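Rbam17540 (Bacillus amyloliquefaciens, PDB 2YOY) is a copper-dependent polysaccharide oxygenase of the CBM33 family that probably cleaves cellulose oxidatively. Local coordinates at residues 155-160 / 170-175; 110-115 / 151-156. All blocks are in the same frame, centred on the assembly; numbering follows the deposited sequence.

Contact 1 (155-160 / 170-175); sequences IILGVW and YNVIDV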
ATOM      1  N   ILE A 155       9.217  -3.105  -2.242  1.00  8.51           N
ATOM      2  CA  ILE A 155       7.813  -2.729  -1.972  1.00  5.37           C
ATOM      3  C   ILE A 155       7.811  -1.558  -1.017  1.00  5.56           C
ATOM      4  O   ILE A 155       8.499  -1.561  -0.006  1.00  6.81           O
ATOM      5  CB  ILE A 155       7.017  -3.931  -1.448  1.00  7.96           C
ATOM      6  CG1 ILE A 155       6.877  -4.995  -2.540  1.00  7.22           C
ATOM      7  CG2 ILE A 155       5.671  -3.507  -0.911  1.00  8.02           C
ATOM      8  CD1 ILE A 155       6.274  -6.313  -2.064  1.00 11.22           C
ATOM      9  N   ILE A 156       7.187  -0.474  -1.464  1.00  7.13           N
ATOM     10  CA  ILE A 156       6.818   0.606  -0.582  1.00  8.08           C
ATOM     11  C   ILE A 156       5.452   0.322  -0.037  1.00  7.63           C
ATOM     12  O   ILE A 156       4.479   0.162  -0.780  1.00 10.25           O
ATOM     13  CB  ILE A 156       6.929   1.954  -1.307  1.00  5.78           C
ATOM     14  CG1 ILE A 156       8.414   2.139  -1.709  1.00 11.26           C
ATOM     15  CG2 ILE A 156       6.374   3.145  -0.472  1.00  9.46           C
ATOM     16  CD1 ILE A 156       8.624   3.293  -2.680  1.00 16.11           C
ATOM     17  N   LEU A 157       5.356   0.312   1.299  1.00  8.79           N
ATOM     18  CA  LEU A 157       4.070   0.350   1.996  1.00  8.24           C
ATOM     19  C   LEU A 157       3.689   1.755   2.475  1.00 12.66           C
ATOM     20  O   LEU A 157       4.402   2.377   3.316  1.00 10.91           O
ATOM     21  CB  LEU A 157       4.144  -0.551   3.197  1.00  8.15           C
ATOM     22  CG  LEU A 157       2.969  -0.629   4.135  1.00  6.43           C
ATOM     23  CD1 LEU A 157       1.741  -1.187   3.452  1.00 13.63           C
ATOM     24  CD2 LEU A 157       3.313  -1.484   5.380  1.00 10.66           C
ATOM     25  N   GLY A 158       2.560   2.271   1.980  1.00  9.96           N
ATOM     26  CA  GLY A 158       1.927   3.389   2.618  1.00  6.42           C
ATOM     27  C   GLY A 158       0.758   3.091   3.509  1.00  4.56           C
ATOM     28  O   GLY A 158      -0.120   2.326   3.128  1.00  8.74           O
ATOM     29  N   VAL A 159       0.758   3.701   4.694  1.00  9.78           N
ATOM     30  CA  VAL A 159      -0.292   3.495   5.667  1.00 11.84           C
ATOM     31  C   VAL A 159      -0.990   4.830   6.021  1.00  5.59           C
ATOM     32  O   VAL A 159      -0.340   5.808   6.349  1.00  8.50           O
ATOM     33  CB  VAL A 159       0.253   2.803   6.918  1.00  6.50           C
ATOM     34  CG1 VAL A 159      -0.901   2.423   7.850  1.00 10.16           C
ATOM     35  CG2 VAL A 159       1.057   1.531   6.583  1.00  7.63           C
ATOM     36  N   TRP A 160      -2.319   4.836   5.984  1.00  8.63           N
ATOM     37  CA  TRP A 160      -3.116   5.981   6.288  1.00 12.66           C
ATOM     38  C   TRP A 160      -3.931   5.644   7.549  1.00 13.17           C
ATOM     39  O   TRP A 160      -4.786   4.754   7.509  1.00 10.75           O
ATOM     40  CB  TRP A 160      -4.012   6.284   5.096  1.00  8.26           C
ATOM     41  CG  TRP A 160      -5.140   7.275   5.362  1.00 12.33           C
ATOM     42  CD1 TRP A 160      -5.105   8.326   6.216  1.00 11.31           C
ATOM     43  CD2 TRP A 160      -6.459   7.266   4.781  1.00  9.24           C
ATOM     44  NE1 TRP A 160      -6.297   8.980   6.193  1.00 11.09           N
ATOM     45  CE2 TRP A 160      -7.150   8.351   5.329  1.00  6.86           C
ATOM     46  CE3 TRP A 160      -7.105   6.447   3.846  1.00  8.30           C
ATOM     47  CZ2 TRP A 160      -8.482   8.646   4.989  1.00 10.37           C
ATOM     48  CZ3 TRP A 160      -8.419   6.721   3.505  1.00 13.97           C
ATOM     49  CH2 TRP A 160      -9.091   7.843   4.073  1.00 13.49           C
ATOM     50  N   TYR A 170      -3.965   0.314   4.094  1.00  9.37           N
ATOM     51  CA  TYR A 170      -2.655  -0.252   3.827  1.00  3.62           C
ATOM     52  C   TYR A 170      -2.508  -0.432   2.336  1.00  8.50           C
ATOM     53  O   TYR A 170      -3.219  -1.199   1.755  1.00  7.16           O
ATOM     54  CB  TYR A 170      -2.485  -1.617   4.559  1.00  4.26           C
ATOM     55  CG  TYR A 170      -2.491  -1.465   6.046  1.00  6.57           C
ATOM     56  CD1 TYR A 170      -3.708  -1.394   6.746  1.00  9.15           C
ATOM     57  CD2 TYR A 170      -1.317  -1.339   6.751  1.00  8.95           C
ATOM     58  CE1 TYR A 170      -3.706  -1.164   8.115  1.00  9.18           C
ATOM     59  CE2 TYR A 170      -1.302  -1.152   8.107  1.00  9.54           C
ATOM     60  CZ  TYR A 170      -2.495  -1.076   8.796  1.00  7.64           C
ATOM     61  OH  TYR A 170      -2.403  -0.819  10.155  1.00  8.46           O
ATOM     62  N   ASN A 171      -1.577   0.293   1.707  1.00 10.17           N
ATOM     63  CA  ASN A 171      -1.363   0.148   0.279  1.00  8.84           C
ATOM     64  C   ASN A 171       0.106  -0.146  -0.026  1.00  9.77           C
ATOM     65  O   ASN A 171       0.994   0.714   0.127  1.00 10.72           O
ATOM     66  CB  ASN A 171      -1.737   1.413  -0.491  1.00  7.21           C
ATOM     67  CG  ASN A 171      -3.228   1.573  -0.846  1.00 15.33           C
ATOM     68  OD1 ASN A 171      -3.548   2.455  -1.653  1.00 11.25           O
ATOM     69  ND2 ASN A 171      -4.126   0.815  -0.220  1.00 15.42           N
ATOM     70  N   VAL A 172       0.348  -1.360  -0.502  1.00  9.90           N
ATOM     71  CA  VAL A 172       1.627  -1.731  -0.986  1.00  5.33           C
ATOM     72  C   VAL A 172       1.780  -1.304  -2.418  1.00  9.94           C
ATOM     73  O   VAL A 172       0.821  -1.267  -3.193  1.00 10.93           O
ATOM     74  CB  VAL A 172       1.962  -3.264  -0.808  1.00  6.64           C
ATOM     75  CG1 VAL A 172       2.000  -3.589   0.646  1.00  8.65           C
ATOM     76  CG2 VAL A 172       0.973  -4.145  -1.547  1.00  8.53           C
ATOM     77  N   ILE A 173       3.015  -0.934  -2.738  1.00  7.35           N
ATOM     78  CA  ILE A 173       3.427  -0.460  -4.058  1.00 13.94           C
ATOM     79  C   ILE A 173       4.652  -1.281  -4.516  1.00 11.08           C
ATOM     80  O   ILE A 173       5.706  -1.295  -3.877  1.00  5.79           O
ATOM     81  CB  ILE A 173       3.815   1.040  -4.046  1.00  9.95           C
ATOM     82  CG1 ILE A 173       2.727   1.906  -3.436  1.00 13.06           C
ATOM     83  CG2 ILE A 173       4.113   1.522  -5.448  1.00 11.76           C
ATOM     84  CD1 ILE A 173       3.269   3.219  -2.965  1.00 10.09           C
ATOM     85  N   ASP A 174       4.526  -1.935  -5.672  1.00  9.06           N
ATOM     86  CA  ASP A 174       5.645  -2.713  -6.234  1.00  6.50           C
ATOM     87  C   ASP A 174       6.514  -1.820  -7.130  1.00  9.45           C
ATOM     88  O   ASP A 174       6.011  -1.185  -8.057  1.00 10.20           O
ATOM     89  CB  ASP A 174       5.103  -3.894  -7.021  1.00  3.42           C
ATOM     90  CG  ASP A 174       4.248  -4.808  -6.169  1.00 12.86           C
ATOM     91  OD1 ASP A 174       4.854  -5.597  -5.389  1.00  8.12           O
ATOM     92  OD2 ASP A 174       2.980  -4.736  -6.244  1.00  7.24           O
ATOM     93  N   VAL A 175       7.791  -1.733  -6.817  1.00 10.13           N
ATOM     94  CA  VAL A 175       8.669  -0.817  -7.527  1.00 14.86           C
ATOM     95  C   VAL A 175       9.950  -1.508  -7.967  1.00  9.57           C
ATOM     96  O   VAL A 175      10.449  -2.474  -7.362  1.00 12.64           O
ATOM     97  CB  VAL A 175       9.010   0.469  -6.691  1.00 12.38           C
ATOM     98  CG1 VAL A 175       7.717   1.227  -6.327  1.00 14.04           C
ATOM     99  CG2 VAL A 175       9.829   0.108  -5.447  1.00 13.28           C
TER

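Contact 2 (110-115 / 151-156); sequences KNWNPN and SGYHII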
ATOM      1  N   LYS A 110      17.068  -4.041   2.232  1.00 15.25           N
ATOM      2  CA  LYS A 110      17.988  -4.428   1.158  0.50 21.19           C
ATOM      3  C   LYS A 110      17.987  -5.932   0.905  1.00 22.02           C
ATOM      4  O   LYS A 110      18.042  -6.378  -0.239  1.00 22.46           O
ATOM      5  CB  LYS A 110      19.416  -3.933   1.478  0.50 21.40           C
ATOM      6  CG  LYS A 110      20.380  -3.974   0.308  0.50 71.10           C
ATOM      7  CD  LYS A 110      21.695  -3.308   0.686  0.50 54.18           C
ATOM      8  CE  LYS A 110      22.739  -3.468  -0.401  0.50 46.03           C
ATOM      9  NZ  LYS A 110      22.331  -2.808  -1.669  0.50 14.15           N
ATOM     10  N   ASN A 111      17.907  -6.722   1.963  1.00 18.37           N
ATOM     11  CA  ASN A 111      18.006  -8.168   1.791  1.00 28.71           C
ATOM     12  C   ASN A 111      16.653  -8.881   1.874  1.00 25.54           C
ATOM     13  O   ASN A 111      16.598 -10.055   2.213  1.00 21.26           O
ATOM     14  CB  ASN A 111      18.967  -8.730   2.857  1.00 25.16           C
ATOM     15  CG  ASN A 111      18.462  -8.485   4.264  1.00 48.59           C
ATOM     16  OD1 ASN A 111      17.519  -7.711   4.465  1.00 31.93           O
ATOM     17  ND2 ASN A 111      19.075  -9.141   5.238  1.00 64.96           N
ATOM     18  N   TRP A 112      15.542  -8.199   1.596  1.00 18.91           N
ATOM     19  CA  TRP A 112      14.245  -8.873   1.771  1.00 15.71           C
ATOM     20  C   TRP A 112      14.066 -10.030   0.793  1.00 10.85           C
ATOM     21  O   TRP A 112      14.717 -10.081  -0.233  1.00 14.81           O
ATOM     22  CB  TRP A 112      13.084  -7.891   1.636  1.00 13.79           C
ATOM     23  CG  TRP A 112      12.729  -7.471   0.215  1.00  9.48           C
ATOM     24  CD1 TRP A 112      13.502  -6.797  -0.669  1.00 12.08           C
ATOM     25  CD2 TRP A 112      11.493  -7.740  -0.443  1.00  7.24           C
ATOM     26  NE1 TRP A 112      12.803  -6.564  -1.847  1.00 10.71           N
ATOM     27  CE2 TRP A 112      11.565  -7.140  -1.737  1.00 11.05           C
ATOM     28  CE3 TRP A 112      10.310  -8.402  -0.064  1.00  8.87           C
ATOM     29  CZ2 TRP A 112      10.518  -7.215  -2.655  1.00  9.01           C
ATOM     30  CZ3 TRP A 112       9.251  -8.432  -0.998  1.00 14.07           C
ATOM     31  CH2 TRP A 112       9.389  -7.851  -2.267  1.00 10.02           C
ATOM     32  N   ASN A 113      13.125 -10.912   1.106  1.00 12.53           N
ATOM     33  CA  ASN A 113      12.837 -12.076   0.270  1.00 17.76           C
ATOM     34  C   ASN A 113      11.523 -11.921  -0.497  1.00 10.60           C
ATOM     35  O   ASN A 113      10.441 -12.053   0.070  1.00 13.63           O
ATOM     36  CB  ASN A 113      12.808 -13.346   1.120  1.00 17.65           C
ATOM     37  CG  ASN A 113      12.716 -14.603   0.282  1.00 20.89           C
ATOM     38  OD1 ASN A 113      12.320 -14.568  -0.884  1.00 17.20           O
ATOM     39  ND2 ASN A 113      13.149 -15.728   0.858  1.00 29.42           N
ATOM     40  N   PRO A 114      11.615 -11.618  -1.807  1.00 14.04           N
ATOM     41  CA  PRO A 114      10.398 -11.393  -2.580  1.00 13.96           C
ATOM     42  C   PRO A 114       9.515 -12.599  -2.809  1.00 14.71           C
ATOM     43  O   PRO A 114       8.438 -12.436  -3.385  1.00  8.95           O
ATOM     44  CB  PRO A 114      10.935 -10.864  -3.933  1.00 13.25           C
ATOM     45  CG  PRO A 114      12.309 -11.432  -4.030  1.00 29.16           C
ATOM     46  CD  PRO A 114      12.831 -11.417  -2.622  1.00 18.10           C
ATOM     47  N   ASN A 115       9.961 -13.798  -2.401  1.00 12.16           N
ATOM     48  CA  ASN A 115       9.174 -15.014  -2.542  1.00 11.57           C
ATOM     49  C   ASN A 115       8.543 -15.558  -1.268  1.00 17.41           C
ATOM     50  O   ASN A 115       8.137 -16.716  -1.243  1.00 21.30           O
ATOM     51  CB  ASN A 115      10.033 -16.097  -3.219  1.00 12.82           C
ATOM     52  CG  ASN A 115      10.382 -15.736  -4.641  1.00 17.71           C
ATOM     53  OD1 ASN A 115       9.491 -15.528  -5.465  1.00 15.58           O
ATOM     54  ND2 ASN A 115      11.664 -15.613  -4.932  1.00 19.61           N
ATOM     55  N   SER A 151      18.444  -1.323  -4.746  1.00 18.32           N
ATOM     56  CA  SER A 151      17.945  -1.359  -6.117  1.00 19.23           C
ATOM     57  C   SER A 151      17.176  -2.649  -6.381  1.00  9.60           C
ATOM     58  O   SER A 151      17.188  -3.585  -5.580  1.00 19.16           O
ATOM     59  CB  SER A 151      19.097  -1.250  -7.159  1.00 16.46           C
ATOM     60  OG  SER A 151      19.891  -2.391  -7.090  1.00 28.18           O
ATOM     61  N   GLY A 152      16.559  -2.685  -7.542  1.00 13.69           N
ATOM     62  CA  GLY A 152      15.750  -3.807  -7.974  1.00 17.28           C
ATOM     63  C   GLY A 152      14.377  -3.750  -7.352  1.00 10.13           C
ATOM     64  O   GLY A 152      13.885  -2.656  -7.024  1.00 12.46           O
ATOM     65  N   TYR A 153      13.784  -4.927  -7.230  1.00 11.73           N
ATOM     66  CA  TYR A 153      12.416  -5.072  -6.777  1.00  9.45           C
ATOM     67  C   TYR A 153      12.324  -4.804  -5.284  1.00  5.97           C
ATOM     68  O   TYR A 153      12.935  -5.532  -4.479  1.00 11.32           O
ATOM     69  CB  TYR A 153      11.886  -6.477  -7.081  1.00 16.07           C
ATOM     70  CG  TYR A 153      10.451  -6.731  -6.630  1.00 12.76           C
ATOM     71  CD1 TYR A 153       9.509  -5.685  -6.518  1.00  7.56           C
ATOM     72  CD2 TYR A 153      10.024  -8.018  -6.359  1.00 13.66           C
ATOM     73  CE1 TYR A 153       8.213  -5.929  -6.065  1.00  4.65           C
ATOM     74  CE2 TYR A 153       8.712  -8.275  -5.974  1.00  9.81           C
ATOM     75  CZ  TYR A 153       7.807  -7.245  -5.837  1.00  9.74           C
ATOM     76  OH  TYR A 153       6.496  -7.534  -5.456  1.00  9.72           O
ATOM     77  N   HIS A 154      11.550  -3.776  -4.954  1.00  8.89           N
ATOM     78  CA  HIS A 154      11.219  -3.368  -3.574  1.00  7.67           C
ATOM     79  C   HIS A 154       9.744  -3.122  -3.478  1.00 10.73           C
ATOM     80  O   HIS A 154       9.116  -2.940  -4.502  1.00  6.85           O
ATOM     81  CB  HIS A 154      12.062  -2.203  -3.081  1.00 10.67           C
ATOM     82  CG  HIS A 154      13.475  -2.617  -2.836  1.00 10.28           C
ATOM     83  ND1 HIS A 154      13.853  -3.320  -1.711  1.00 10.17           N
ATOM     84  CD2 HIS A 154      14.557  -2.610  -3.654  1.00 12.32           C
ATOM     85  CE1 HIS A 154      15.114  -3.677  -1.821  1.00 12.75           C
ATOM     86  NE2 HIS A 154      15.562  -3.274  -2.995  1.00 13.56           N
ATOM     87  N   ILE A 155       9.217  -3.105  -2.242  1.00  8.51           N
ATOM     88  CA  ILE A 155       7.813  -2.729  -1.972  1.00  5.37           C
ATOM     89  C   ILE A 155       7.811  -1.558  -1.017  1.00  5.56           C
ATOM     90  O   ILE A 155       8.499  -1.561  -0.006  1.00  6.81           O
ATOM     91  CB  ILE A 155       7.017  -3.931  -1.448  1.00  7.96           C
ATOM     92  CG1 ILE A 155       6.877  -4.995  -2.540  1.00  7.22           C
ATOM     93  CG2 ILE A 155       5.671  -3.507  -0.911  1.00  8.02           C
ATOM     94  CD1 ILE A 155       6.274  -6.313  -2.064  1.00 11.22           C
ATOM     95  N   ILE A 156       7.187  -0.474  -1.464  1.00  7.13           N
ATOM     96  CA  ILE A 156       6.818   0.606  -0.582  1.00  8.08           C
ATOM     97  C   ILE A 156       5.452   0.322  -0.037  1.00  7.63           C
ATOM     98  O   ILE A 156       4.479   0.162  -0.780  1.00 10.25           O
ATOM     99  CB  ILE A 156       6.929   1.954  -1.307  1.00  5.78           C
ATOM    100  CG1 ILE A 156       8.414   2.139  -1.709  1.00 11.26           C
ATOM    101  CG2 ILE A 156       6.374   3.145  -0.472  1.00  9.46           C
ATOM    102  CD1 ILE A 156       8.624   3.293  -2.680  1.00 16.11           C
TER
HETATM  103  O   HOH W   1      17.858  -5.065  -2.617  1.00 25.23           O
HETATM  104  O   HOH W   2      20.104  -3.580  -3.516  1.00 26.74           O

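Contact 1 (155-160 / 170-175)
Residues 155-160 and 170-175 run antiparallel as neighbouring strands, their axes 4.5 Å apart at the closest. Two pairs are hydrogen-bonded in both directions: in one, Ile173 N reaches Ile156 O at 2.7 Å and Ile156 N reaches Ile173 O; in the other, Asn171 N meets Gly158 O at 2.9 Å and Gly158 N meets Asn171 O. A CB at Gly158 would point to the face of Ile156, Asn171 and Ile173, close to Asn171 O. Ile155, Leu157, Val159, Tyr170, Val172 and Asp174 share the other face. There CG1 of Val159 sits over the Tyr170 ring, 4.0 Å from its centroid, a CH-pi contact of methyl on flat ring. With CG anti to the backbone N (chi1 176°), Leu157 reaches across with CD1 to Val172 CG1 at 3.7 Å. Ile155 CG2 packs on Val172 CB, while CG1 of Ile155 lies alongside Asp174, whose carboxylate is held by Arg10 and Tyr153. Behind, Ile156 CG2 touches Ile173 CD1 at 4.0 Å, and Phe90 packs against both. Asn171 ND2 bonds from above the carbonyl plane to Tyr170 O, and OD1 accepts from Ile4 N. This is a beta hairpin at the heart of the beta-sandwich characteristic of lytic polysaccharide monooxygenases.

Contact 2 (110-115 / 151-156)
The indole of Trp112 turns the edge of its six-membered ring to the face of Tyr153 in a T-shaped pair, planes at 70°, with CZ2 over the centre of the phenol ring. Pro114 N lies over one face of the indole, offset toward its rim, and Tyr153 O sits at its edge. Here NE1, the only polar atom of the side chain, donates to Tyr153 O at 2.8 Å, the acceptor practically in the indole plane. The five-membered ring meets His154 obliquely, centroids 4.9 Å apart. At the far end CH2 touches Ile155 CD1 at 3.5 Å; a broad indole can thus meet two rings and an isoleucine while offering one N-H to the backbone. Pro114 CB packs on Tyr153 CD2 at 3.8 Å. CG of Trp112 lies between its backbone N and carbonyl carbon (chi1 77°), which brings the indole against residues 153-155. An alanine here would probably leave Tyr153 O without its indole donor and open a gap between Tyr153, His154 and Ile155. At the exposed end Lys110 NZ, bonded to Asp149 O, also donates to a water that accepts from Ser151 N. His154 NE2 makes weak bonds, to Ser151 O and to a second water that donates to Lys110 O at 2.7 Å, while ND1 bonds to Thr108 of strand 100-108. The loop between strands 100-108 and 123-130 packs where the chain turns its corner at Tyr153 and runs on into strand 154-162, with Arg10 of helix 10-21 beside Tyr153 and Ile155.

Overall arrangement
From the N terminus, the chain first reaches 110-115, in the loop that leaves strand 100-108, and passes through strands 123-130 and 141-146 before 151-156 returns to it, so contact 2 closes a long excursion. Contact 1 follows at once, sharing Ile155 and Ile156, and closes the short hairpin turn between strands 154-162 and 167-177. The two closures are successive along the chain, overlapping only on those shared residues, and their centres lie 12 Å apart. Val175 N and His154 O, 2.9 Å apart and probably hydrogen-bonded, continue the strand pairing into contact 2. Together the two contacts tie the hairpin of the mixed sheet to a peripheral loop.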